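Local atomic coordinates of ferredoxin (Thermus aquaticus, PDB entry 1H98), a protein that transfers electrons in a wide variety of metabolic reactions, using one [3Fe-4S] and one [4Fe-4S] cluster. Residues 62-65 / 66-69. Sequence-based numbering, arbitrary orientation.
Sequences EQWK and SYIE
Trp-64 and Tyr-67 carry the direct side-chain contact. Before them, Gln-63 O takes a hydrogen from each of two waters: water 1 accepts from Ser-66 N at 2.8 Å, and water 2 hydrogen-bonds Ser-66 OG at 2.7 Å. At Trp-64, the edge of the Tyr-67 ring points toward the indole face in an offset edge-to-face pair. The tyrosine plane stands at 82° to the five-membered ring of the indole. Tyr-67 CE1 lies 4.0 Å from Trp-64 CD1, and Tyr-67 CD1 packs against Trp-64 CB. With CG anti to its own carbonyl carbon (chi1 -75°), the tyrosine ring also brings its edge to Trp-64 O. That oxygen accepts from Tyr-67 N at 2.9 Å. Tyr-67 OH hydrogen-bonds Glu-6 OE1. With an alanine in place of the tyrosine, the indole would probably lose its edge-on partner and Glu-6 this bond. Lys-65 O receives Ile-68 N at 3.1 Å, from above the carbonyl plane. Water 3 bridges this oxygen and Glu-69 N. The two i to i+3 backbone bonds form a tight turn leading into C-terminal helix 66-74. This surface contact follows strand 54-56, and Trp-64 and Tyr-67 rest on the loop after strand 2-4, at Glu-6, Pro-7 and Ile-9.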
# COMPACT_ATOMS: atom_id res chain seq x y z
N GLU A 62 5.06 14.15 -1.43
CA GLU A 62 4.37 15.24 -0.75
C GLU A 62 2.92 15.37 -1.20
O GLU A 62 2.03 15.60 -0.39
CB GLU A 62 5.11 16.56 -0.98
CG GLU A 62 4.90 17.60 0.11
N GLN A 63 2.69 15.16 -2.48
CA GLN A 63 1.36 15.28 -3.05
C GLN A 63 0.42 14.13 -2.66
O GLN A 63 -0.80 14.27 -2.72
CB GLN A 63 1.45 15.37 -4.57
CG GLN A 63 2.29 16.55 -5.08
CD GLN A 63 3.79 16.34 -4.95
OE1 GLN A 63 4.27 15.23 -4.68
NE2 GLN A 63 4.55 17.41 -5.17
N TRP A 64 1.00 13.01 -2.24
CA TRP A 64 0.20 11.85 -1.85
C TRP A 64 0.19 11.54 -0.35
O TRP A 64 -0.24 10.45 0.04
CB TRP A 64 0.66 10.62 -2.64
CG TRP A 64 0.32 10.68 -4.10
CD1 TRP A 64 -0.64 11.46 -4.68
CD2 TRP A 64 0.94 9.94 -5.16
NE1 TRP A 64 -0.65 11.25 -6.04
CE2 TRP A 64 0.31 10.33 -6.36
CE3 TRP A 64 1.97 8.99 -5.21
CZ2 TRP A 64 0.68 9.80 -7.60
CZ3 TRP A 64 2.34 8.47 -6.44
CH2 TRP A 64 1.69 8.87 -7.62
N LYS A 65 0.59 12.50 0.48
CA LYS A 65 0.63 12.30 1.93
C LYS A 65 -0.70 11.84 2.51
O LYS A 65 -0.73 11.10 3.50
CB LYS A 65 1.08 13.57 2.64
CG LYS A 65 2.46 14.06 2.22
CD LYS A 65 3.60 13.35 2.93
CE LYS A 65 3.80 13.94 4.32
NZ LYS A 65 4.99 13.40 5.03
N SER A 66 -1.80 12.27 1.90
CA SER A 66 -3.13 11.91 2.37
C SER A 66 -3.38 10.40 2.34
O SER A 66 -4.25 9.89 3.07
CB SER A 66 -4.20 12.62 1.54
OG SER A 66 -4.19 12.17 0.20
N TYR A 67 -2.63 9.67 1.51
CA TYR A 67 -2.81 8.23 1.42
C TYR A 67 -2.32 7.48 2.65
O TYR A 67 -2.75 6.34 2.90
CB TYR A 67 -2.18 7.69 0.14
CG TYR A 67 -3.03 8.02 -1.07
CD1 TYR A 67 -2.83 9.21 -1.78
CD2 TYR A 67 -4.08 7.19 -1.46
CE1 TYR A 67 -3.66 9.56 -2.84
CE2 TYR A 67 -4.91 7.53 -2.51
CZ TYR A 67 -4.70 8.71 -3.20
OH TYR A 67 -5.53 9.07 -4.22
N ILE A 68 -1.49 8.12 3.46
CA ILE A 68 -1.01 7.48 4.69
C ILE A 68 -2.23 7.27 5.60
O ILE A 68 -2.50 6.15 6.06
CB ILE A 68 0.04 8.36 5.41
CG1 ILE A 68 1.30 8.48 4.54
CG2 ILE A 68 0.37 7.77 6.78
CD1 ILE A 68 2.29 9.53 5.03
N GLU A 69 -3.00 8.34 5.82
CA GLU A 69 -4.18 8.26 6.67
C GLU A 69 -5.27 7.40 6.03
O GLU A 69 -6.00 6.71 6.73
CB GLU A 69 -4.71 9.65 7.01
CG GLU A 69 -5.89 9.66 8.00
CD GLU A 69 -5.60 8.92 9.32
OE1 GLU A 69 -4.43 8.86 9.75
OE2 GLU A 69 -6.57 8.40 9.93
O HOH W 1 -1.96 14.50 0.15
O HOH W 2 -3.42 13.42 -2.10
O HOH W 3 -2.15 11.37 5.91